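Side-chain contacts in ATP-dependent Clp protease proteolytic subunit (Plasmodium falciparum, PDB 4GM2), which forms the inactive subunit of the apicoplast-localized caseinolytic (Clp) protease complex and here packs with six copies of itself: residues L33-P36 / H40-E43; I61-N66 / C112-S117; T68-N73 / C132-Y137; R123-N128 / F187-A192; K161-I166 / N179-D184. All blocks are in the same frame, centred on the assembly; numbering follows the deposited sequence.

Contact 1 of 5, residues L33-P36 / H40-E43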
# COMPACT_ATOMS: atom_id res chain seq x y z
N LEU A 33 -6.46 23.67 1.26
CA LEU A 33 -7.08 23.21 2.51
C LEU A 33 -8.54 22.93 2.23
O LEU A 33 -9.31 23.85 1.96
CB LEU A 33 -6.93 24.25 3.62
CG LEU A 33 -7.73 24.04 4.92
CD1 LEU A 33 -7.40 22.71 5.59
CD2 LEU A 33 -7.53 25.19 5.90
N SER A 34 -8.92 21.66 2.29
CA SER A 34 -10.27 21.23 1.92
C SER A 34 -10.89 20.30 2.95
O SER A 34 -11.70 19.43 2.60
CB SER A 34 -10.24 20.53 0.56
OG SER A 34 -9.34 19.44 0.59
N SER A 35 -10.51 20.48 4.20
CA SER A 35 -10.98 19.64 5.30
C SER A 35 -10.86 20.42 6.61
O SER A 35 -10.31 21.51 6.64
CB SER A 35 -10.13 18.37 5.38
OG SER A 35 -8.80 18.68 5.73
N PRO A 36 -11.40 19.85 7.71
CA PRO A 36 -11.07 20.39 9.03
C PRO A 36 -9.55 20.39 9.25
O PRO A 36 -8.86 19.53 8.72
CB PRO A 36 -11.72 19.39 9.98
CG PRO A 36 -12.87 18.85 9.22
CD PRO A 36 -12.45 18.82 7.78
N HIS A 40 -2.42 16.82 11.71
CA HIS A 40 -1.55 16.50 10.57
C HIS A 40 -1.73 17.44 9.40
O HIS A 40 -0.82 17.57 8.57
CB HIS A 40 -1.75 15.06 10.12
CG HIS A 40 -3.12 14.78 9.55
ND1 HIS A 40 -3.39 14.89 8.24
CD2 HIS A 40 -4.30 14.37 10.17
CE1 HIS A 40 -4.68 14.57 8.02
NE2 HIS A 40 -5.24 14.26 9.21
N ILE A 41 -2.89 18.09 9.32
CA ILE A 41 -3.17 19.05 8.25
C ILE A 41 -2.34 20.32 8.42
O ILE A 41 -1.74 20.80 7.45
CB ILE A 41 -4.68 19.37 8.15
CG1 ILE A 41 -5.48 18.17 7.62
CG2 ILE A 41 -4.93 20.63 7.32
CD1 ILE A 41 -5.11 17.70 6.22
N SER A 42 -2.30 20.84 9.64
CA SER A 42 -1.53 22.06 9.93
C SER A 42 -0.04 21.81 9.73
O SER A 42 0.70 22.71 9.33
CB SER A 42 -1.84 22.60 11.33
OG SER A 42 -1.63 21.63 12.34
N GLU A 43 0.39 20.58 9.99
CA GLU A 43 1.76 20.16 9.72
C GLU A 43 2.04 20.16 8.21
O GLU A 43 3.11 20.59 7.78
CB GLU A 43 2.00 18.78 10.31
CG GLU A 43 3.26 18.09 9.83
CD GLU A 43 3.23 16.61 10.12
OE1 GLU A 43 3.34 16.23 11.31
OE2 GLU A 43 3.07 15.83 9.16
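The chain leaves strand 30-33 through L33-P36 and comes back in the first turns of helix 39-55, with the CA atoms of P36 and I41 8.1 Å apart. This is the strand-to-helix connection of a beta-alpha-beta crossover, since strand 61-67, which follows the helix, lies parallel to strand 30-33 and next to it in the sheet of the Clp protease fold. I41 carries the helix side of the contact by itself, and its two branches part company. With CG2 anti to the backbone N and CG1 beside it (chi1 -70°), the methyl branch goes to the end of the strand and the longer branch to the loop. CG2 meets L33 CD1 at 3.7 Å, the two side chains lying at a slant to each other. The longer branch runs to the loop and meets polar atoms there: S35 OG on one carbon after another, and the P36 carbonyl. Strand 61-67 holds L33 by backbone hydrogen bonds, while S67 OG binds the S35 carbonyl. P36 O stands 3.8 Å from I41 CG1, and S35 OG is equally far from I41 CD1.

Contact 2 of 5, residues I61-N66 / C112-S117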
# COMPACT_ATOMS: atom_id res chain seq x y z
N ILE A 61 2.21 32.16 -3.53
CA ILE A 61 1.64 30.87 -3.18
C ILE A 61 0.12 31.02 -3.06
O ILE A 61 -0.37 31.99 -2.49
CB ILE A 61 2.24 30.33 -1.87
CG1 ILE A 61 3.74 30.05 -2.06
CG2 ILE A 61 1.51 29.08 -1.40
CD1 ILE A 61 4.52 29.87 -0.78
N HIS A 62 -0.61 30.06 -3.61
CA HIS A 62 -2.07 30.15 -3.67
C HIS A 62 -2.71 29.21 -2.69
O HIS A 62 -2.80 28.00 -2.93
CB HIS A 62 -2.56 29.89 -5.08
CG HIS A 62 -1.96 30.82 -6.11
ND1 HIS A 62 -2.50 32.02 -6.39
CD2 HIS A 62 -0.82 30.70 -6.90
CE1 HIS A 62 -1.76 32.64 -7.33
NE2 HIS A 62 -0.73 31.83 -7.64
N LEU A 63 -3.15 29.77 -1.57
CA LEU A 63 -3.80 29.00 -0.51
C LEU A 63 -5.31 29.00 -0.68
O LEU A 63 -5.98 29.98 -0.36
CB LEU A 63 -3.41 29.56 0.86
CG LEU A 63 -4.01 28.91 2.11
CD1 LEU A 63 -3.72 27.42 2.15
CD2 LEU A 63 -3.48 29.59 3.36
N TYR A 64 -5.84 27.90 -1.19
CA TYR A 64 -7.28 27.74 -1.34
C TYR A 64 -7.87 27.13 -0.08
O TYR A 64 -7.34 26.14 0.45
CB TYR A 64 -7.60 26.87 -2.57
CG TYR A 64 -7.38 27.57 -3.89
CD1 TYR A 64 -6.10 27.63 -4.46
CD2 TYR A 64 -8.44 28.15 -4.57
CE1 TYR A 64 -5.90 28.27 -5.67
CE2 TYR A 64 -8.24 28.79 -5.79
CZ TYR A 64 -6.97 28.85 -6.33
OH TYR A 64 -6.78 29.48 -7.54
N ILE A 65 -8.96 27.71 0.40
CA ILE A 65 -9.55 27.30 1.67
C ILE A 65 -11.02 26.92 1.55
O ILE A 65 -11.83 27.71 1.07
CB ILE A 65 -9.37 28.38 2.76
CG1 ILE A 65 -7.88 28.58 3.06
CG2 ILE A 65 -10.12 28.00 4.02
CD1 ILE A 65 -7.57 29.83 3.86
N ASN A 66 -11.33 25.70 1.97
CA ASN A 66 -12.70 25.24 2.13
C ASN A 66 -12.75 24.37 3.38
O ASN A 66 -12.64 23.14 3.30
CB ASN A 66 -13.18 24.48 0.90
CG ASN A 66 -14.67 24.20 0.92
OD1 ASN A 66 -15.43 24.85 1.63
ND2 ASN A 66 -15.09 23.22 0.13
N CYS A 112 -11.05 30.86 9.19
CA CYS A 112 -11.35 32.26 8.88
C CYS A 112 -10.16 33.16 9.18
O CYS A 112 -9.84 34.07 8.40
CB CYS A 112 -12.59 32.73 9.64
SG CYS A 112 -13.13 34.40 9.24
N ILE A 113 -9.51 32.92 10.32
CA ILE A 113 -8.27 33.60 10.69
C ILE A 113 -7.22 33.40 9.59
O ILE A 113 -6.58 34.36 9.13
CB ILE A 113 -7.71 33.07 12.03
CG1 ILE A 113 -8.67 33.41 13.18
CG2 ILE A 113 -6.32 33.62 12.31
CD1 ILE A 113 -8.46 32.58 14.42
N LEU A 114 -7.08 32.15 9.17
CA LEU A 114 -6.15 31.79 8.11
C LEU A 114 -6.44 32.53 6.81
O LEU A 114 -5.53 33.10 6.21
CB LEU A 114 -6.17 30.28 7.88
CG LEU A 114 -5.02 29.72 7.04
CD1 LEU A 114 -3.68 30.13 7.63
CD2 LEU A 114 -5.14 28.20 6.94
N ALA A 115 -7.70 32.53 6.40
CA ALA A 115 -8.12 33.22 5.18
C ALA A 115 -7.79 34.73 5.19
O ALA A 115 -7.29 35.27 4.21
CB ALA A 115 -9.60 32.99 4.91
N SER A 116 -8.07 35.38 6.32
CA SER A 116 -7.82 36.82 6.46
C SER A 116 -6.33 37.15 6.58
O SER A 116 -5.94 38.32 6.58
CB SER A 116 -8.55 37.36 7.69
OG SER A 116 -8.06 36.76 8.87
N SER A 117 -5.50 36.11 6.68
CA SER A 117 -4.07 36.31 6.89
C SER A 117 -3.29 36.42 5.58
O SER A 117 -2.08 36.66 5.59
CB SER A 117 -3.50 35.21 7.79
OG SER A 117 -4.05 35.31 9.10
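L63 and I65 point from one face of strand 61-66 onto L114 and A115 of helix 110-116. The short helix runs roughly antiparallel to the strand, with an angle of 151° between their directions and axes 9.5 Å apart. L63 and L114 cross at about a right angle: L63 CD2 comes nearest the branch point of L114, 4.0 Å from its CG, with L114 CD2 only slightly further off. I65 reaches further. CG1 is anti to its carbonyl carbon (chi1 -64°) and the chain is extended beyond it, which brings CD1 against the helix backbone, 3.7 Å from A115 CA and 3.9 Å from A115 CB. The same CD1 lies 4.1 Å from L114 CG, and so it sits between two successive helix residues. Helix 81-94 covers L114 through V85, I88 and I92. At the far end of the helix two hydroxyls share one carbonyl: S116 OG at 2.8 Å and S117 OG at 2.7 Å donate to I113 O from opposite faces of its plane, and N169 ND2 is a further partner of both. Across the contact no hydrogen bond forms and all four touching residues are buried. The strand and helix are therefore joined by apolar packing alone, while the hydroxyls of S116 and S117, which take no part in it, are satisfied by I113 O and N169.

Contact 3 of 5, residues T68-N73 / C132-Y137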
# COMPACT_ATOMS: atom_id res chain seq x y z
N THR A 68 -13.97 23.93 7.84
CA THR A 68 -14.79 24.25 9.01
C THR A 68 -13.91 24.49 10.25
O THR A 68 -14.40 24.50 11.39
CB THR A 68 -15.86 23.17 9.29
OG1 THR A 68 -15.24 21.89 9.44
CG2 THR A 68 -16.87 23.12 8.15
N GLY A 69 -12.62 24.68 10.01
CA GLY A 69 -11.67 25.01 11.07
C GLY A 69 -11.29 23.82 11.93
O GLY A 69 -10.94 22.76 11.40
N ASP A 70 -11.35 24.00 13.24
CA ASP A 70 -10.99 22.95 14.20
C ASP A 70 -12.18 22.15 14.71
O ASP A 70 -12.03 21.30 15.59
CB ASP A 70 -10.20 23.53 15.38
CG ASP A 70 -11.01 24.51 16.21
OD1 ASP A 70 -11.99 25.08 15.70
OD2 ASP A 70 -10.64 24.70 17.40
N ILE A 71 -13.37 22.43 14.18
CA ILE A 71 -14.56 21.64 14.53
C ILE A 71 -15.07 20.82 13.35
O ILE A 71 -14.90 21.19 12.18
CB ILE A 71 -15.71 22.49 15.16
CG1 ILE A 71 -16.20 23.59 14.21
CG2 ILE A 71 -15.28 23.07 16.50
CD1 ILE A 71 -17.46 23.24 13.45
N ASP A 72 -15.68 19.68 13.67
CA ASP A 72 -16.26 18.80 12.66
C ASP A 72 -17.38 17.98 13.30
O ASP A 72 -17.12 17.08 14.10
CB ASP A 72 -15.18 17.89 12.07
CG ASP A 72 -15.72 16.98 10.99
OD1 ASP A 72 -16.59 17.43 10.22
OD2 ASP A 72 -15.27 15.82 10.92
N ASN A 73 -18.61 18.30 12.92
CA ASN A 73 -19.81 17.75 13.55
C ASN A 73 -19.81 17.95 15.07
O ASN A 73 -19.74 16.99 15.83
CB ASN A 73 -20.00 16.27 13.20
CG ASN A 73 -20.57 16.06 11.81
OD1 ASN A 73 -20.02 16.56 10.83
ND2 ASN A 73 -21.67 15.32 11.72
N CYS A 132 -16.89 32.53 9.39
CA CYS A 132 -17.36 32.54 10.77
C CYS A 132 -16.22 32.79 11.73
O CYS A 132 -15.13 32.23 11.57
CB CYS A 132 -18.03 31.22 11.10
SG CYS A 132 -18.66 31.14 12.79
N LEU A 133 -16.47 33.63 12.73
CA LEU A 133 -15.58 33.76 13.88
C LEU A 133 -16.29 33.23 15.13
O LEU A 133 -17.39 33.69 15.47
CB LEU A 133 -15.12 35.20 14.07
CG LEU A 133 -14.17 35.80 13.02
CD1 LEU A 133 -14.13 37.31 13.13
CD2 LEU A 133 -12.77 35.21 13.14
N ASN A 134 -15.68 32.25 15.78
CA ASN A 134 -16.26 31.66 16.97
C ASN A 134 -16.05 32.55 18.18
O ASN A 134 -15.06 33.30 18.26
CB ASN A 134 -15.67 30.27 17.25
CG ASN A 134 -15.83 29.32 16.08
OD1 ASN A 134 -16.88 29.28 15.43
ND2 ASN A 134 -14.79 28.54 15.81
N GLN A 135 -16.99 32.48 19.12
CA GLN A 135 -16.85 33.13 20.42
C GLN A 135 -15.59 32.61 21.08
O GLN A 135 -15.39 31.39 21.17
CB GLN A 135 -18.08 32.84 21.29
CG GLN A 135 -18.05 33.52 22.64
CD GLN A 135 -19.00 32.88 23.64
OE1 GLN A 135 -18.72 32.86 24.84
NE2 GLN A 135 -20.11 32.34 23.15
N SER A 136 -14.73 33.53 21.52
CA SER A 136 -13.42 33.18 22.09
C SER A 136 -13.51 32.00 23.06
O SER A 136 -14.33 31.98 23.98
CB SER A 136 -12.78 34.39 22.77
OG SER A 136 -12.35 35.33 21.80
N TYR A 137 -12.64 31.02 22.83
CA TYR A 137 -12.69 29.75 23.55
C TYR A 137 -11.29 29.22 23.81
O TYR A 137 -10.35 29.50 23.06
CB TYR A 137 -13.52 28.72 22.76
CG TYR A 137 -12.98 28.41 21.38
CD1 TYR A 137 -12.38 27.18 21.10
CD2 TYR A 137 -13.08 29.34 20.33
CE1 TYR A 137 -11.89 26.88 19.84
CE2 TYR A 137 -12.59 29.05 19.07
CZ TYR A 137 -11.99 27.83 18.82
OH TYR A 137 -11.51 27.55 17.57
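The Y137 ring meets D70 at its edge, with OD2 in the ring plane, and the carboxylate is turned 43° from that plane. The phenol approaches from the opposite direction to the aspartate. Y137 OH donates to D70 OD2 at 3.0 Å, arriving on the syn side of the carboxylate but 32° out of its plane, and D70 OD1 lies almost as near, 3.1 Å from the same hydroxyl. CG of D70 stands between its backbone N and carbonyl carbon (chi1 64°), which swings the carboxylate out of the turn toward the tyrosine. That turn is a type II' beta turn from T68 to I71, with G69 at its second position, and T68 OG1 closes it further by a 2.8 Å hydrogen bond to I71 O. N134 stands beside the pair, its ND2 4.5 Å from D70 OD1. N134 probably occupies the place of the catalytic histidine of active S14 peptidases, consistent with the inactive character of this subunit. I110, at the start of helix 110-116, touches both D70 and Y137. The tyrosine thus ties the chain leaving strand 130-133 to the turn after strand 61-67, beside the helix that begins between them.

Contact 4 of 5, residues R123-N128 / F187-A192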
# COMPACT_ATOMS: atom_id res chain seq x y z
N ARG A 123 -6.78 38.71 -0.86
CA ARG A 123 -7.66 37.77 -0.17
C ARG A 123 -8.99 37.72 -0.92
O ARG A 123 -9.74 38.69 -0.95
CB ARG A 123 -7.85 38.19 1.28
CG ARG A 123 -6.56 38.28 2.07
CD ARG A 123 -6.78 38.95 3.42
NE ARG A 123 -7.20 40.34 3.30
CZ ARG A 123 -7.57 41.11 4.32
NH1 ARG A 123 -7.58 40.63 5.55
NH2 ARG A 123 -7.95 42.36 4.10
N PHE A 124 -9.25 36.57 -1.54
CA PHE A 124 -10.38 36.41 -2.45
C PHE A 124 -11.43 35.46 -1.90
O PHE A 124 -11.14 34.64 -1.03
CB PHE A 124 -9.89 35.90 -3.81
CG PHE A 124 -8.77 36.71 -4.40
CD1 PHE A 124 -9.03 37.89 -5.08
CD2 PHE A 124 -7.45 36.29 -4.27
CE1 PHE A 124 -8.00 38.64 -5.62
CE2 PHE A 124 -6.42 37.03 -4.81
CZ PHE A 124 -6.69 38.21 -5.49
N SER A 125 -12.64 35.58 -2.42
CA SER A 125 -13.73 34.67 -2.07
C SER A 125 -14.65 34.43 -3.26
O SER A 125 -14.81 35.31 -4.12
CB SER A 125 -14.53 35.21 -0.90
OG SER A 125 -15.66 34.39 -0.64
N LEU A 126 -15.25 33.24 -3.31
CA LEU A 126 -16.28 32.94 -4.29
C LEU A 126 -17.61 33.57 -3.86
O LEU A 126 -17.77 33.96 -2.70
CB LEU A 126 -16.44 31.43 -4.48
CG LEU A 126 -15.27 30.62 -5.07
CD1 LEU A 126 -15.62 29.14 -5.10
CD2 LEU A 126 -14.86 31.10 -6.45
N LYS A 127 -18.54 33.66 -4.80
CA LYS A 127 -19.83 34.32 -4.61
C LYS A 127 -20.60 33.83 -3.37
O LYS A 127 -21.12 34.64 -2.60
CB LYS A 127 -20.69 34.14 -5.86
CG LYS A 127 -21.79 35.17 -6.03
CD LYS A 127 -22.74 34.79 -7.15
CE LYS A 127 -23.85 35.83 -7.29
NZ LYS A 127 -24.91 35.39 -8.24
N ASN A 128 -20.65 32.52 -3.17
CA ASN A 128 -21.50 31.91 -2.14
C ASN A 128 -20.78 31.43 -0.88
O ASN A 128 -21.32 30.64 -0.10
CB ASN A 128 -22.34 30.78 -2.75
CG ASN A 128 -23.21 31.25 -3.90
OD1 ASN A 128 -24.04 32.13 -3.74
ND2 ASN A 128 -23.01 30.66 -5.07
N PHE A 187 -20.64 35.56 8.34
CA PHE A 187 -20.44 36.49 7.25
C PHE A 187 -20.71 35.80 5.93
O PHE A 187 -20.28 34.66 5.71
CB PHE A 187 -18.99 36.99 7.22
CG PHE A 187 -18.52 37.61 8.50
CD1 PHE A 187 -17.99 36.83 9.52
CD2 PHE A 187 -18.58 38.99 8.68
CE1 PHE A 187 -17.55 37.41 10.71
CE2 PHE A 187 -18.14 39.57 9.86
CZ PHE A 187 -17.62 38.78 10.87
N ASN A 188 -21.44 36.48 5.04
CA ASN A 188 -21.40 36.14 3.62
C ASN A 188 -20.22 36.89 3.00
O ASN A 188 -19.59 37.71 3.67
CB ASN A 188 -22.73 36.48 2.93
CG ASN A 188 -23.08 37.96 3.00
OD1 ASN A 188 -22.25 38.83 2.71
ND2 ASN A 188 -24.32 38.25 3.36
N ALA A 189 -19.92 36.61 1.74
CA ALA A 189 -18.78 37.23 1.05
C ALA A 189 -18.79 38.76 1.14
O ALA A 189 -17.76 39.37 1.44
CB ALA A 189 -18.72 36.77 -0.40
N ASP A 190 -19.95 39.37 0.88
CA ASP A 190 -20.11 40.83 0.94
C ASP A 190 -19.83 41.40 2.32
O ASP A 190 -19.17 42.44 2.46
CB ASP A 190 -21.52 41.24 0.50
CG ASP A 190 -21.73 41.13 -0.99
OD1 ASP A 190 -20.76 41.29 -1.75
OD2 ASP A 190 -22.89 40.90 -1.41
N GLU A 191 -20.33 40.71 3.34
CA GLU A 191 -20.13 41.11 4.73
C GLU A 191 -18.68 40.91 5.15
O GLU A 191 -18.16 41.64 5.99
CB GLU A 191 -21.07 40.33 5.66
CG GLU A 191 -22.55 40.69 5.49
CD GLU A 191 -23.49 39.73 6.21
OE1 GLU A 191 -23.15 38.54 6.36
OE2 GLU A 191 -24.59 40.18 6.62
N ALA A 192 -18.03 39.92 4.54
CA ALA A 192 -16.62 39.65 4.78
C ALA A 192 -15.73 40.70 4.14
O ALA A 192 -14.68 41.05 4.68
CB ALA A 192 -16.26 38.26 4.28
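A capping box opens helix 189-194, and A189, the first residue of that helix, presses its methyl against the end of strand 123-125. A189 CB meets three oxygens: S125 OG at 3.9 Å, L126 O at 3.8 Å and K127 O at 3.9 Å. The contact is therefore one carbon against a polar edge of the chain, without a hydrogen bond across it. S125 takes part through its hydroxyl, which is anti to the backbone N (chi1 175°) and lies beside the carbonyl carbon. From there OG donates to L126 O at 3.0 Å, in the carbonyl plane and on a lone pair, so two of the oxygens that meet the methyl are also tied to each other. On the helix side, N188 and E191 lock the helix start by two reciprocal bonds. E191 N reaches N188 OD1 at 2.8 Å, tilted from the amide plane, while N188 N gives a straight bond of 168° to E191 OE1, on the anti side of the carboxylate. The strand is held from its other end by R123, in a salt bridge to D199 and with hydrogen bonds to the carbonyls of S116 and N169. The loop after it faces a neighbouring subunit, where N128 ND2 hydrogen-bonds D90 OD1 of that subunit. The N-cap side chain accepting from the backbone N of E191 three residues on, while the E191 side chain accepts from the N-cap backbone N, is the reciprocal pattern of a capping box.

Contact 5 of 5, residues K161-I166 / N179-D184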
# COMPACT_ATOMS: atom_id res chain seq x y z
N LYS A 161 -3.11 36.82 21.34
CA LYS A 161 -2.53 36.74 20.00
C LYS A 161 -3.59 36.65 18.90
O LYS A 161 -3.46 37.29 17.86
CB LYS A 161 -1.59 35.54 19.88
CG LYS A 161 -0.24 35.73 20.56
CD LYS A 161 0.46 34.39 20.72
CE LYS A 161 1.63 34.51 21.68
NZ LYS A 161 2.15 33.16 22.01
N VAL A 162 -4.62 35.85 19.15
CA VAL A 162 -5.70 35.66 18.17
C VAL A 162 -6.49 36.96 17.96
O VAL A 162 -6.85 37.29 16.83
CB VAL A 162 -6.60 34.44 18.51
CG1 VAL A 162 -7.10 34.50 19.94
CG2 VAL A 162 -7.77 34.33 17.55
N ILE A 163 -6.72 37.71 19.04
CA ILE A 163 -7.33 39.04 18.94
C ILE A 163 -6.41 39.97 18.15
O ILE A 163 -6.88 40.76 17.33
CB ILE A 163 -7.67 39.64 20.32
CG1 ILE A 163 -8.79 38.83 20.99
CG2 ILE A 163 -8.08 41.10 20.19
CD1 ILE A 163 -9.07 39.23 22.43
N GLU A 164 -5.11 39.85 18.39
CA GLU A 164 -4.09 40.69 17.76
C GLU A 164 -4.01 40.47 16.25
O GLU A 164 -3.94 41.43 15.48
CB GLU A 164 -2.73 40.41 18.40
CG GLU A 164 -1.79 41.59 18.46
CD GLU A 164 -0.73 41.44 19.54
OE1 GLU A 164 0.47 41.53 19.21
OE2 GLU A 164 -1.10 41.23 20.73
N ILE A 165 -4.04 39.21 15.84
CA ILE A 165 -4.02 38.82 14.43
C ILE A 165 -5.27 39.33 13.70
O ILE A 165 -5.16 39.98 12.65
CB ILE A 165 -3.86 37.29 14.27
CG1 ILE A 165 -2.48 36.85 14.78
CG2 ILE A 165 -4.07 36.86 12.82
CD1 ILE A 165 -2.33 35.36 14.99
N ILE A 166 -6.45 39.06 14.25
CA ILE A 166 -7.71 39.47 13.62
C ILE A 166 -7.84 40.99 13.57
O ILE A 166 -8.28 41.54 12.56
CB ILE A 166 -8.94 38.84 14.32
CG1 ILE A 166 -8.86 37.31 14.25
CG2 ILE A 166 -10.23 39.33 13.69
CD1 ILE A 166 -9.80 36.60 15.19
N ASN A 179 -14.73 42.67 21.60
CA ASN A 179 -16.18 42.84 21.74
C ASN A 179 -16.97 41.89 20.84
O ASN A 179 -18.01 41.35 21.25
CB ASN A 179 -16.55 44.29 21.43
CG ASN A 179 -18.04 44.54 21.44
OD1 ASN A 179 -18.66 44.63 22.50
ND2 ASN A 179 -18.63 44.67 20.25
N VAL A 180 -16.49 41.69 19.62
CA VAL A 180 -17.18 40.87 18.63
C VAL A 180 -16.87 39.38 18.78
O VAL A 180 -17.49 38.54 18.13
CB VAL A 180 -16.88 41.37 17.19
CG1 VAL A 180 -15.61 40.74 16.63
CG2 VAL A 180 -18.06 41.11 16.28
N LEU A 181 -15.91 39.06 19.65
CA LEU A 181 -15.56 37.67 19.93
C LEU A 181 -16.26 37.12 21.18
O LEU A 181 -15.93 36.04 21.67
CB LEU A 181 -14.04 37.49 20.04
CG LEU A 181 -13.19 37.54 18.76
CD1 LEU A 181 -11.75 37.18 19.07
CD2 LEU A 181 -13.74 36.63 17.67
N GLU A 182 -17.24 37.88 21.68
CA GLU A 182 -18.08 37.44 22.78
C GLU A 182 -19.36 36.78 22.26
O GLU A 182 -20.17 36.26 23.02
CB GLU A 182 -18.41 38.61 23.71
CG GLU A 182 -17.22 39.12 24.50
CD GLU A 182 -17.53 40.35 25.33
OE1 GLU A 182 -16.75 41.33 25.26
OE2 GLU A 182 -18.54 40.35 26.06
N ARG A 183 -19.51 36.80 20.93
CA ARG A 183 -20.63 36.17 20.23
C ARG A 183 -20.11 35.52 18.96
O ARG A 183 -19.09 35.93 18.42
CB ARG A 183 -21.68 37.22 19.86
CG ARG A 183 -22.49 37.79 21.02
CD ARG A 183 -23.63 36.87 21.42
NE ARG A 183 -24.44 37.43 22.50
CZ ARG A 183 -24.17 37.30 23.80
NH1 ARG A 183 -23.10 36.63 24.20
NH2 ARG A 183 -24.97 37.85 24.70
N ASP A 184 -20.82 34.49 18.48
CA ASP A 184 -20.54 33.91 17.17
C ASP A 184 -21.04 34.86 16.08
O ASP A 184 -22.18 35.33 16.14
CB ASP A 184 -21.22 32.55 17.02
CG ASP A 184 -20.52 31.45 17.81
OD1 ASP A 184 -19.34 31.63 18.18
OD2 ASP A 184 -21.15 30.41 18.04
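L181 points toward helix 148-170 and meets I163 and I166 there. Its CB sets off toward the helix, with the hydroxyl of S136 alongside. CG lies anti to the carbonyl carbon (chi1 -74°), and the next torsion is extended (chi2 -173°), so CD1 is carried straight out to become the foremost atom. The other methyl, CD2, turns back toward the chain after strand 130-133 and comes 3.6 Å from N134 O. At the tip, CD1 rests 3.9 Å from I163 CG1, the two side chains sliding past each other in opposite directions. It is 4.4 Å from I166 CD1, a looser touch. I163 and I166 stand three residues apart on one face of the helix and receive the methyl together. The grip is apolar throughout, and L181 and I166 are both buried. I163 and I166 are also covered by helix 174-180, with I177 on both, while I113 of helix 110-116 packs on I166. K161 and E164 face a neighbouring subunit, with a weak hydrogen bond from K161 NZ to N128 O of that subunit. The packing of a short helix and its trailing loop against a long helix is as in the handle region of the Clp protease fold, where the long helix returns toward the globular head.

Contacts 1 and 2 share the parallel sheet, their centres 12 Å apart, and L33 CD2 packs on L114 CD2 at 4.0 Å. Contact 2 continues outward through helix 110-116, where I113 packs on V162 and I165 of contact 5, while the end of the same helix adjoins R123 of contact 4. Contacts 3 and 5 are also 12 Å apart and are sewn together, Q135 N on D184 OD1 and S136 N on L181 O. P36 of contact 1 packs on the turn of contact 3. Contacts 1 and 5 lie on opposite sides of the chain's centre, about 22 Å between centres. N134 of contact 3 and D184 of contact 5 probably fall at the histidine and aspartate positions of catalytic relatives.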